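Local atomic coordinates of xyloglucan-specific endo-beta-1,4-glucanase (Uncultured bacterium, PDB entry 4W88), a protein that hydrolyses internal beta-1,4-glucosidic bonds of xyloglucan, acting as a family 5 glycoside hydrolase found in a ruminal metagenomic library. Residues 3-8 with 190-195; 176-181 with 213-218; 143-148 with 219-224; 259-262 with 266-269; 89-92 with 97-100. The protein carries 1 engineered substitution. All coordinates share one frame; numbering follows the deposited sequence.

In the fold
All five contacts build one eight-stranded parallel beta/alpha barrel. Along the chain, interaction 5 joins helix 78-92 to strand 97-101. Interaction 3 spans strands 142-145 and 218-223, and interaction 2 is nested in the loop it closes. Interaction 4 follows, joining helix 246-261 to strand 267-272. Interaction 1 brings the N-terminal helix 3-9 back to the start of strand 193-196. Interactions 3 and 4 have centres about 11 Å apart and meet through strands 218-223 and 267-272. Interactions 4 and 5 lie farther apart, about 23 Å between centres. Interaction 3 lies nearest the sugar-binding pocket; the others pack helices and loops against the barrel.

Interaction 1. Residues 3-8 with 190-195; sequences SRVFDI and DRVLII
This is a mixed polar and apolar contact between the N-terminal helix 3-9 and the lead-in to barrel strand 193-196. The polar half is R4 on D190. R4 sends an extended side chain, with CG anti to the backbone N (chi1 -175°), toward the loop. There NH1 donates to D190 O at 2.7 Å, with an N-H...O angle of 158°. The same NH1 has a weak second bond to N217. The D190 carboxylate lies nearly flat over one face of the guanidinium, the planes 15° apart. The pair R4 NH2 and D190 OD2, at 3.9 Å, is therefore a long salt bridge of charges alone. A water bonds to D190 OD1 at 3.0 Å and weakly to R4 NH2. On the opposite guanidinium face sits the methyl I8 CD1. The apolar half centres on V192. Its CG1 meets V5 CG1 at 4.0 Å, and its CG2 meets I8 CD1 at 3.9 Å. V5 also rests on P266, just before strand 267-272. The short helix thus packs against the N-terminal ends of the strands, consistent with an N-terminal helix that helps close the bottom of a beta/alpha barrel.

Interaction 2. Residues 176-181 with 213-218; sequences AFIDAV and PSDPNI
The helical segment 176-181 passes beside the irregular loop 213-218, with I178 and D215 closest in backbone, 8.5 Å between their CA atoms. I178 is the one helix residue of the segment that reaches the loop. It does so with two branches. CG1 lies beside the backbone N (chi1 -69°), and the chain runs on to CD1. That methyl meets P213 CG at 3.6 Å, the two side chains crossing at about a right angle. CD1 also lies 4.1 Å from I218 CG2. The rest of the I218 side chain turns away from the helix. The second branch, I178 CG2, rests 3.7 Å from D215 OD2, a methyl beside a carboxylate oxygen. The two side chains lie alongside each other and run in opposite senses. The carboxylate has better partners elsewhere. OD2 forms a salt bridge with R182, on the next turn of the same helix. OD1 accepts from N217 N at 2.9 Å, nearly in line with its C-O bond, and this closes an Asx turn. With an alanine in place of D215, R182 would probably lose its charge partner and the turn to N217 would lose its closing bond. Toward the barrel, I178 and P213 both touch I195 of strand 193-196. R2 bonds to the carbonyls of P213 and D215 and ties the loop to the N-terminus. This is the outer layer of a beta/alpha barrel, where a helix packs against the loop that enters 218-223, the neighbour of the strand following that helix.

Interaction 3. Residues 143-148 with 219-224; sequences MFEGMN and AVALHT
E145 and N148 both place CG anti to the backbone N (chi1 -180° and -176°), and this carries their polar ends toward A221 and H223. E145 stays extended, and its OE2 comes within 3.3 Å of A221 CB. N148 presents OD1 to the ring of H223. The oxygen lies at the ring edge, in its plane, 3.1 Å from H223 CE1. The amide and ring planes are 44° apart. E145 OE2 and H223 NE2 do not bond each other, being 4.3 Å apart. T270 OG1 links them instead, with hydrogen bonds to both. E145 OE2 is also bonded to H200, and R59 holds both E145 OE1 and N148 OD1. H223 ND1 is bonded to E149, and the H223 ring stacks on that of H200. The imidazole is therefore fixed through both nitrogens and by a neighbouring ring. A phenylalanine in its place would keep a ring but probably leave E149 and T270 without their bonds to it. The other amide atom of N148 is in use too: ND2 bonds to a bound Tris molecule. The H223 side chain lies about 4 Å from a bound glucose unit at its nearest atoms. E149, which follows N148, lines the glycan pocket. This buried polar network at the C-terminal ends of strands 142-145 and 218-223 is consistent with the active-site end of a GH5 beta/alpha barrel.

Interaction 4. Residues 259-262 with 266-269; sequences YLID and PVVI
V267, the residue that packs on L260 and I261, is set in its strand by two backbone hydrogen bonds to V220. P266 O accepts from V220 N, and V268 N donates to V220 O. Strands 218-223 and 267-272 are parallel neighbours in the beta/alpha barrel, and helix 246-261 comes between them in the chain. The contact lies at the return from that helix to strand 267-272, and only three residues separate 259-262 from 266-269. It is wholly apolar. Residues 259-261 form a wider, pi-type turn of the helix. L260 points toward the strand from there, and the end of I261 swings in. L260 turns CG to the side of its backbone N (chi1 -64°). Its side chain crosses that of V267 at about a right angle. I261 adds a looser touch, CG1 to V267 CG2 at 4.3 Å. L260 also packs on V220 and on L207 of helix 204-208, while V267 leans on L222 and on I256 of helix 246-261. One methyl, V267 CG2, makes the contacts to both L260 and I261. It presses on L260 CB at 3.5 Å, closer than usual for two carbons, and lies 3.7 Å from L260 CD1.

Interaction 5. Residues 89-92 with 97-100; sequences DYAV and YIIL
A91, on the last turn of helix 78-92, faces I98 near the start of strand 97-101, and their CA atoms, 7.1 Å apart, are the nearest of the two backbones. Only four residues lie between the two segments, a tight return from helix to strand. The contact is apolar, and I98 supplies its strand side. I98 puts CG1 beside the backbone N (chi1 -51°) and continues extended to CD1. That end methyl fits against two neighbouring helix residues. A91 CB lies 3.6 Å from I98 CD1, and V92 CG2 is also 3.6 Å from I98 CD1. A91 CB further touches I98 CG1 at 3.7 Å. The small alanine probably allows the close approach of helix and strand. V92 crosses the isoleucine at about a right angle and sits at the exposed border of the contact. Strand 57-60, helix 78-92 and strand 97-101 make one beta-alpha-beta unit of the barrel. A91 touches I58 as well as I98, so the helix end packs over both strands; I98 also touches I60. On its other flank strand 97-101 pairs with strand 142-145, through a bond from M143 N to I98 O. I98 packs on L142 there too. Within the contact, A91 meets the last two carbons of the isoleucine chain, while V92 reaches its end methyl alone, by the CG2 branch.

Interaction 1. Residues 3-8 with 190-195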
# COMPACT_ATOMS: atom_id res chain seq x y z
N SER A 3 -19.99 7.38 -3.81
CA SER A 3 -20.45 6.04 -3.52
C SER A 3 -19.93 4.99 -4.53
O SER A 3 -19.83 3.83 -4.19
CB SER A 3 -21.97 6.06 -3.43
OG SER A 3 -22.45 6.42 -4.66
N ARG A 4 -19.59 5.38 -5.77
CA ARG A 4 -18.91 4.44 -6.67
C ARG A 4 -17.65 3.80 -6.10
O ARG A 4 -17.42 2.59 -6.22
CB ARG A 4 -18.52 5.15 -7.96
CG ARG A 4 -17.94 4.22 -8.96
CD ARG A 4 -18.12 4.73 -10.39
NE ARG A 4 -17.33 3.88 -11.29
CZ ARG A 4 -16.03 4.04 -11.47
NH1 ARG A 4 -15.39 4.92 -10.76
NH2 ARG A 4 -15.35 3.21 -12.25
N VAL A 5 -16.84 4.61 -5.43
CA VAL A 5 -15.60 4.11 -4.82
C VAL A 5 -15.95 3.13 -3.68
O VAL A 5 -15.41 2.04 -3.59
CB VAL A 5 -14.71 5.21 -4.27
CG1 VAL A 5 -13.49 4.60 -3.60
CG2 VAL A 5 -14.31 6.17 -5.37
N PHE A 6 -16.90 3.50 -2.84
CA PHE A 6 -17.37 2.60 -1.76
C PHE A 6 -17.90 1.29 -2.33
O PHE A 6 -17.57 0.21 -1.81
CB PHE A 6 -18.41 3.29 -0.89
CG PHE A 6 -17.86 4.34 0.04
CD1 PHE A 6 -17.08 4.02 1.13
CD2 PHE A 6 -18.19 5.69 -0.13
CE1 PHE A 6 -16.61 5.00 1.99
CE2 PHE A 6 -17.69 6.67 0.72
CZ PHE A 6 -16.94 6.34 1.81
N ASP A 7 -18.64 1.34 -3.43
CA ASP A 7 -19.13 0.10 -4.01
C ASP A 7 -18.06 -0.79 -4.51
O ASP A 7 -18.11 -1.97 -4.23
CB ASP A 7 -20.08 0.38 -5.18
CG ASP A 7 -21.35 0.96 -4.71
OD1 ASP A 7 -21.70 0.98 -3.48
OD2 ASP A 7 -22.11 1.33 -5.63
N ILE A 8 -17.07 -0.22 -5.20
CA ILE A 8 -15.94 -1.02 -5.66
C ILE A 8 -15.22 -1.68 -4.48
O ILE A 8 -15.04 -2.89 -4.48
CB ILE A 8 -14.97 -0.19 -6.51
CG1 ILE A 8 -15.64 0.13 -7.85
CG2 ILE A 8 -13.69 -0.92 -6.75
CD1 ILE A 8 -14.97 1.23 -8.64
N ASP A 190 -12.13 7.60 -14.59
CA ASP A 190 -12.86 7.32 -13.37
C ASP A 190 -12.31 6.14 -12.54
O ASP A 190 -12.93 5.70 -11.57
CB ASP A 190 -14.36 7.15 -13.68
CG ASP A 190 -14.70 6.06 -14.64
OD1 ASP A 190 -13.77 5.36 -15.12
OD2 ASP A 190 -15.95 5.93 -14.96
N ARG A 191 -11.10 5.68 -12.87
CA ARG A 191 -10.40 4.72 -12.05
C ARG A 191 -10.27 5.23 -10.63
O ARG A 191 -10.03 6.44 -10.42
CB ARG A 191 -8.97 4.50 -12.64
CG ARG A 191 -8.21 3.38 -11.98
CD ARG A 191 -6.92 3.02 -12.66
NE ARG A 191 -6.99 2.83 -14.08
CZ ARG A 191 -7.61 1.84 -14.71
NH1 ARG A 191 -8.18 0.86 -14.03
NH2 ARG A 191 -7.68 1.85 -16.02
N VAL A 192 -10.35 4.32 -9.64
CA VAL A 192 -10.08 4.75 -8.29
C VAL A 192 -8.58 5.12 -8.17
O VAL A 192 -7.70 4.26 -8.37
CB VAL A 192 -10.47 3.69 -7.24
CG1 VAL A 192 -10.17 4.14 -5.78
CG2 VAL A 192 -11.93 3.29 -7.40
N LEU A 193 -8.34 6.35 -7.67
CA LEU A 193 -7.02 6.81 -7.41
C LEU A 193 -6.83 7.02 -5.92
O LEU A 193 -7.64 7.69 -5.31
CB LEU A 193 -6.70 8.09 -8.16
CG LEU A 193 -6.93 8.05 -9.66
CD1 LEU A 193 -6.55 9.34 -10.36
CD2 LEU A 193 -6.21 6.90 -10.36
N ILE A 194 -5.73 6.50 -5.37
CA ILE A 194 -5.59 6.36 -3.94
C ILE A 194 -4.43 7.28 -3.53
O ILE A 194 -3.25 7.02 -3.82
CB ILE A 194 -5.32 4.90 -3.51
CG1 ILE A 194 -6.41 3.95 -4.01
CG2 ILE A 194 -5.22 4.81 -1.97
CD1 ILE A 194 -6.13 2.45 -3.80
N ILE A 195 -4.80 8.38 -2.90
CA ILE A 195 -3.87 9.38 -2.46
C ILE A 195 -3.42 8.99 -1.04
O ILE A 195 -3.92 8.02 -0.44
CB ILE A 195 -4.49 10.80 -2.51
CG1 ILE A 195 -5.65 10.97 -1.54
CG2 ILE A 195 -4.82 11.19 -3.95
CD1 ILE A 195 -6.07 12.42 -1.30
O HOH W 1 -12.51 2.81 -14.23

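Interaction 2. Residues 176-181 with 213-218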
# COMPACT_ATOMS: atom_id res chain seq x y z
N ALA A 176 -0.94 16.31 -8.40
CA ALA A 176 -0.16 16.11 -9.61
C ALA A 176 -0.41 14.70 -10.17
O ALA A 176 -0.52 14.47 -11.36
CB ALA A 176 1.29 16.29 -9.33
N PHE A 177 -0.47 13.75 -9.24
CA PHE A 177 -0.71 12.37 -9.52
C PHE A 177 -2.10 12.20 -10.17
O PHE A 177 -2.26 11.61 -11.23
CB PHE A 177 -0.62 11.55 -8.22
CG PHE A 177 -1.39 10.25 -8.21
CD1 PHE A 177 -1.15 9.21 -9.12
CD2 PHE A 177 -2.30 10.03 -7.20
CE1 PHE A 177 -1.84 8.01 -9.02
CE2 PHE A 177 -3.00 8.82 -7.10
CZ PHE A 177 -2.73 7.81 -7.97
N ILE A 178 -3.12 12.76 -9.53
CA ILE A 178 -4.48 12.67 -10.06
C ILE A 178 -4.56 13.33 -11.41
O ILE A 178 -5.13 12.73 -12.34
CB ILE A 178 -5.51 13.37 -9.12
CG1 ILE A 178 -5.62 12.54 -7.83
CG2 ILE A 178 -6.89 13.57 -9.79
CD1 ILE A 178 -6.27 13.31 -6.66
N ASP A 179 -4.03 14.52 -11.52
CA ASP A 179 -4.08 15.25 -12.82
C ASP A 179 -3.44 14.43 -13.98
O ASP A 179 -3.97 14.36 -15.06
CB ASP A 179 -3.41 16.60 -12.62
CG ASP A 179 -3.59 17.51 -13.73
OD1 ASP A 179 -2.81 17.38 -14.65
OD2 ASP A 179 -4.47 18.39 -13.68
N ALA A 180 -2.25 13.85 -13.73
CA ALA A 180 -1.52 13.15 -14.72
C ALA A 180 -2.32 11.95 -15.20
O ALA A 180 -2.35 11.64 -16.40
CB ALA A 180 -0.18 12.72 -14.20
N VAL A 181 -2.92 11.25 -14.26
CA VAL A 181 -3.68 10.04 -14.62
C VAL A 181 -4.97 10.39 -15.35
O VAL A 181 -5.24 9.84 -16.42
CB VAL A 181 -4.01 9.20 -13.39
CG1 VAL A 181 -4.90 8.01 -13.73
CG2 VAL A 181 -2.76 8.66 -12.68
N PRO A 213 -9.35 15.95 -2.50
CA PRO A 213 -9.71 16.34 -3.86
C PRO A 213 -11.20 16.37 -4.13
O PRO A 213 -11.96 15.55 -3.61
CB PRO A 213 -9.10 15.23 -4.70
CG PRO A 213 -8.01 14.67 -3.85
CD PRO A 213 -8.59 14.69 -2.51
N SER A 214 -11.62 17.33 -4.97
CA SER A 214 -13.00 17.32 -5.43
C SER A 214 -13.30 16.12 -6.37
O SER A 214 -14.48 15.75 -6.58
CB SER A 214 -13.38 18.69 -6.02
OG SER A 214 -12.50 18.92 -7.11
N ASP A 215 -12.28 15.48 -6.94
CA ASP A 215 -12.51 14.31 -7.82
C ASP A 215 -13.27 13.26 -6.99
O ASP A 215 -12.85 12.91 -5.89
CB ASP A 215 -11.16 13.80 -8.27
CG ASP A 215 -11.21 12.71 -9.28
OD1 ASP A 215 -11.86 11.68 -9.05
OD2 ASP A 215 -10.47 12.84 -10.26
N PRO A 216 -14.38 12.76 -7.53
CA PRO A 216 -15.24 11.84 -6.74
C PRO A 216 -14.75 10.41 -6.70
O PRO A 216 -15.31 9.59 -5.97
CB PRO A 216 -16.58 11.92 -7.47
CG PRO A 216 -16.19 12.25 -8.89
CD PRO A 216 -14.97 13.12 -8.84
N ASN A 217 -13.72 10.13 -7.51
CA ASN A 217 -13.16 8.78 -7.65
C ASN A 217 -11.79 8.60 -7.03
O ASN A 217 -10.88 7.99 -7.63
CB ASN A 217 -13.20 8.32 -9.11
CG ASN A 217 -14.63 8.14 -9.59
OD1 ASN A 217 -15.39 7.41 -9.01
ND2 ASN A 217 -14.98 8.81 -10.64
N ILE A 218 -11.71 9.03 -5.78
CA ILE A 218 -10.51 8.88 -5.00
C ILE A 218 -10.76 8.15 -3.71
O ILE A 218 -11.91 8.01 -3.22
CB ILE A 218 -9.81 10.23 -4.76
CG1 ILE A 218 -10.63 11.15 -3.86
CG2 ILE A 218 -9.48 10.87 -6.06
CD1 ILE A 218 -10.46 10.88 -2.36

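Interaction 3. Residues 143-148 with 219-224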
# COMPACT_ATOMS: atom_id res chain seq x y z
N MSE A 143 -6.76 -0.27 -9.34
CA MSE A 143 -6.66 1.02 -8.69
C MSE A 143 -5.21 1.41 -8.63
O MSE A 143 -4.30 0.53 -8.66
CB MSE A 143 -7.23 0.84 -7.30
CG MSE A 143 -8.64 0.28 -7.31
SE MSE A 143 -9.45 0.18 -5.52
CE MSE A 143 -8.66 -1.46 -4.87
N PHE A 144 -4.95 2.72 -8.64
CA PHE A 144 -3.60 3.25 -8.58
C PHE A 144 -3.43 4.00 -7.25
O PHE A 144 -4.28 4.80 -6.86
CB PHE A 144 -3.33 4.27 -9.70
CG PHE A 144 -3.44 3.76 -11.12
CD1 PHE A 144 -3.26 2.41 -11.50
CD2 PHE A 144 -3.60 4.71 -12.15
CE1 PHE A 144 -3.37 2.03 -12.83
CE2 PHE A 144 -3.63 4.32 -13.46
CZ PHE A 144 -3.51 2.98 -13.80
N GLU A 145 -2.28 3.75 -6.62
CA GLU A 145 -1.88 4.43 -5.38
C GLU A 145 -0.60 5.21 -5.66
O GLU A 145 0.46 4.66 -5.99
CB GLU A 145 -1.72 3.40 -4.25
CG GLU A 145 -1.30 4.00 -2.88
CD GLU A 145 -1.25 2.92 -1.77
OE1 GLU A 145 -1.35 1.72 -2.15
OE2 GLU A 145 -1.05 3.28 -0.56
N GLY A 146 -0.72 6.54 -5.66
CA GLY A 146 0.30 7.39 -6.28
C GLY A 146 1.71 7.28 -5.68
O GLY A 146 2.69 7.24 -6.43
N MSE A 147 1.75 7.16 -4.34
CA MSE A 147 3.00 7.18 -3.58
C MSE A 147 2.86 6.22 -2.42
O MSE A 147 1.75 5.90 -1.97
CB MSE A 147 3.32 8.60 -3.01
CG MSE A 147 3.37 9.63 -4.12
SE MSE A 147 3.78 11.41 -3.35
CE MSE A 147 1.98 11.92 -2.80
N ASN A 148 4.03 5.84 -1.89
CA ASN A 148 4.12 4.99 -0.69
C ASN A 148 4.97 5.68 0.36
O ASN A 148 6.16 5.97 0.11
CB ASN A 148 4.76 3.66 -1.00
CG ASN A 148 4.77 2.74 0.20
OD1 ASN A 148 3.69 2.32 0.65
ND2 ASN A 148 5.95 2.57 0.80
N ALA A 219 -9.67 7.66 -3.13
CA ALA A 219 -9.67 7.14 -1.75
C ALA A 219 -8.38 7.60 -1.09
O ALA A 219 -7.42 7.97 -1.78
CB ALA A 219 -9.77 5.58 -1.73
N VAL A 220 -8.37 7.53 0.23
CA VAL A 220 -7.24 7.89 1.05
C VAL A 220 -6.62 6.61 1.71
O VAL A 220 -7.35 5.84 2.35
CB VAL A 220 -7.58 8.90 2.13
CG1 VAL A 220 -6.33 9.20 2.98
CG2 VAL A 220 -8.15 10.17 1.48
N ALA A 221 -5.33 6.40 1.46
CA ALA A 221 -4.57 5.30 1.97
C ALA A 221 -3.80 5.75 3.23
O ALA A 221 -3.21 6.88 3.30
CB ALA A 221 -3.59 4.79 0.92
N LEU A 222 -3.85 4.85 4.20
CA LEU A 222 -3.08 4.92 5.45
C LEU A 222 -2.39 3.62 5.71
O LEU A 222 -2.85 2.59 5.27
CB LEU A 222 -4.02 5.31 6.63
CG LEU A 222 -4.77 6.60 6.39
CD1 LEU A 222 -5.84 6.71 7.41
CD2 LEU A 222 -3.84 7.86 6.42
N HIS A 223 -1.32 3.65 6.52
CA HIS A 223 -0.70 2.45 7.00
C HIS A 223 -0.77 2.47 8.52
O HIS A 223 -0.34 3.42 9.14
CB HIS A 223 0.76 2.34 6.59
CG HIS A 223 0.97 2.19 5.13
ND1 HIS A 223 2.23 2.25 4.53
CD2 HIS A 223 0.10 1.93 4.14
CE1 HIS A 223 2.08 2.05 3.24
NE2 HIS A 223 0.81 1.84 2.99
N THR A 224 -1.33 1.39 9.08
CA THR A 224 -1.63 1.35 10.48
C THR A 224 -1.24 0.01 11.06
O THR A 224 -2.07 -0.90 11.26
CB THR A 224 -3.07 1.71 10.85
OG1 THR A 224 -4.01 0.92 10.12
CG2 THR A 224 -3.32 3.12 10.60

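Interaction 4. Residues 259-262 with 266-269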
# COMPACT_ATOMS: atom_id res chain seq x y z
N TYR A 259 -12.02 12.50 10.60
CA TYR A 259 -11.55 13.32 9.47
C TYR A 259 -11.87 12.77 8.09
O TYR A 259 -11.84 13.51 7.13
CB TYR A 259 -10.05 13.53 9.60
CG TYR A 259 -9.67 14.49 10.70
CD1 TYR A 259 -9.62 15.85 10.44
CD2 TYR A 259 -9.38 14.06 11.98
CE1 TYR A 259 -9.28 16.75 11.43
CE2 TYR A 259 -9.06 14.98 12.99
CZ TYR A 259 -9.01 16.31 12.68
OH TYR A 259 -8.70 17.26 13.58
N LEU A 260 -12.19 11.47 8.01
CA LEU A 260 -12.37 10.80 6.72
C LEU A 260 -13.70 10.05 6.66
O LEU A 260 -14.59 10.41 5.90
CB LEU A 260 -11.13 9.89 6.39
CG LEU A 260 -9.81 10.63 6.20
CD1 LEU A 260 -8.60 9.68 6.11
CD2 LEU A 260 -9.84 11.49 4.98
N ILE A 261 -13.86 9.01 7.47
CA ILE A 261 -14.99 8.10 7.26
C ILE A 261 -16.27 8.86 7.49
O ILE A 261 -17.24 8.71 6.72
CB ILE A 261 -14.90 6.89 8.20
CG1 ILE A 261 -13.67 6.04 7.87
CG2 ILE A 261 -16.18 6.06 8.15
CD1 ILE A 261 -13.30 5.05 8.94
N ASP A 262 -16.32 9.65 8.56
CA ASP A 262 -17.60 10.34 8.89
C ASP A 262 -17.89 11.60 8.03
O ASP A 262 -18.92 12.19 8.10
CB ASP A 262 -17.66 10.67 10.36
CG ASP A 262 -17.76 9.42 11.26
OD1 ASP A 262 -18.06 8.26 10.82
OD2 ASP A 262 -17.52 9.62 12.46
N PRO A 266 -13.72 7.76 1.17
CA PRO A 266 -13.23 6.41 1.22
C PRO A 266 -11.81 6.31 1.80
O PRO A 266 -10.94 7.10 1.43
CB PRO A 266 -13.25 5.97 -0.27
CG PRO A 266 -14.36 6.74 -0.85
CD PRO A 266 -14.22 8.09 -0.17
N VAL A 267 -11.63 5.34 2.70
CA VAL A 267 -10.36 5.03 3.29
C VAL A 267 -10.00 3.58 3.07
O VAL A 267 -10.86 2.68 3.19
CB VAL A 267 -10.36 5.31 4.82
CG1 VAL A 267 -9.03 4.94 5.45
CG2 VAL A 267 -10.58 6.76 4.99
N VAL A 268 -8.73 3.36 2.73
CA VAL A 268 -8.17 2.03 2.50
C VAL A 268 -6.86 1.92 3.32
O VAL A 268 -5.97 2.78 3.23
CB VAL A 268 -7.84 1.72 0.99
CG1 VAL A 268 -7.46 0.23 0.92
CG2 VAL A 268 -9.00 1.96 0.11
N ILE A 269 -6.74 0.89 4.14
CA ILE A 269 -5.48 0.57 4.84
C ILE A 269 -4.59 -0.29 3.91
O ILE A 269 -4.78 -1.50 3.85
CB ILE A 269 -5.70 -0.08 6.20
CG1 ILE A 269 -6.68 0.75 7.07
CG2 ILE A 269 -4.38 -0.31 6.83
CD1 ILE A 269 -6.25 2.17 7.37

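Interaction 5. Residues 89-92 with 97-100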
# COMPACT_ATOMS: atom_id res chain seq x y z
N ASP A 89 -1.27 -8.62 -14.66
CA ASP A 89 -2.12 -9.51 -15.43
C ASP A 89 -2.34 -10.85 -14.77
O ASP A 89 -3.44 -11.43 -14.94
CB ASP A 89 -1.51 -9.74 -16.81
CG ASP A 89 -1.63 -8.56 -17.72
OD1 ASP A 89 -2.34 -7.59 -17.43
OD2 ASP A 89 -1.10 -8.69 -18.83
N TYR A 90 -1.39 -11.37 -13.96
CA TYR A 90 -1.69 -12.55 -13.13
C TYR A 90 -2.98 -12.35 -12.28
O TYR A 90 -3.86 -13.24 -12.21
CB TYR A 90 -0.58 -12.91 -12.20
CG TYR A 90 0.77 -13.28 -12.80
CD1 TYR A 90 0.88 -13.98 -13.99
CD2 TYR A 90 1.92 -13.00 -12.11
CE1 TYR A 90 2.11 -14.30 -14.53
CE2 TYR A 90 3.16 -13.33 -12.64
CZ TYR A 90 3.27 -13.92 -13.84
OH TYR A 90 4.51 -14.23 -14.33
N ALA A 91 -3.10 -11.16 -11.71
CA ALA A 91 -4.22 -10.82 -10.89
C ALA A 91 -5.49 -10.61 -11.72
O ALA A 91 -6.60 -11.04 -11.33
CB ALA A 91 -3.94 -9.63 -10.02
N VAL A 92 -5.37 -9.90 -12.80
CA VAL A 92 -6.52 -9.70 -13.78
C VAL A 92 -7.08 -11.05 -14.23
O VAL A 92 -8.28 -11.21 -14.30
CB VAL A 92 -6.13 -8.82 -14.99
CG1 VAL A 92 -7.29 -8.70 -15.98
CG2 VAL A 92 -5.67 -7.41 -14.55
N TYR A 97 -9.20 -7.65 -7.33
CA TYR A 97 -9.01 -6.23 -7.11
C TYR A 97 -7.51 -6.01 -6.94
O TYR A 97 -6.83 -6.81 -6.28
CB TYR A 97 -9.85 -5.74 -5.92
CG TYR A 97 -11.33 -5.87 -6.25
CD1 TYR A 97 -12.04 -7.10 -6.11
CD2 TYR A 97 -11.97 -4.82 -6.84
CE1 TYR A 97 -13.34 -7.20 -6.56
CE2 TYR A 97 -13.28 -4.88 -7.24
CZ TYR A 97 -13.95 -6.06 -7.13
OH TYR A 97 -15.24 -6.07 -7.63
N ILE A 98 -7.01 -4.90 -7.47
CA ILE A 98 -5.58 -4.70 -7.59
C ILE A 98 -5.21 -3.27 -7.20
O ILE A 98 -5.88 -2.33 -7.68
CB ILE A 98 -5.08 -4.96 -9.03
CG1 ILE A 98 -5.57 -6.31 -9.51
CG2 ILE A 98 -3.55 -4.86 -9.09
CD1 ILE A 98 -5.48 -6.51 -11.02
N ILE A 99 -4.13 -3.12 -6.49
CA ILE A 99 -3.50 -1.82 -6.35
C ILE A 99 -2.11 -1.87 -6.88
O ILE A 99 -1.32 -2.68 -6.46
CB ILE A 99 -3.48 -1.31 -4.88
CG1 ILE A 99 -4.89 -1.16 -4.32
CG2 ILE A 99 -2.62 -0.07 -4.75
CD1 ILE A 99 -4.88 -0.86 -2.80
N LEU A 100 -1.84 -0.97 -7.82
CA LEU A 100 -0.49 -0.69 -8.31
C LEU A 100 0.01 0.63 -7.68
O LEU A 100 -0.66 1.65 -7.80
CB LEU A 100 -0.50 -0.47 -9.81
CG LEU A 100 0.82 -0.16 -10.48
CD1 LEU A 100 1.86 -1.26 -10.29
CD2 LEU A 100 0.55 0.18 -11.96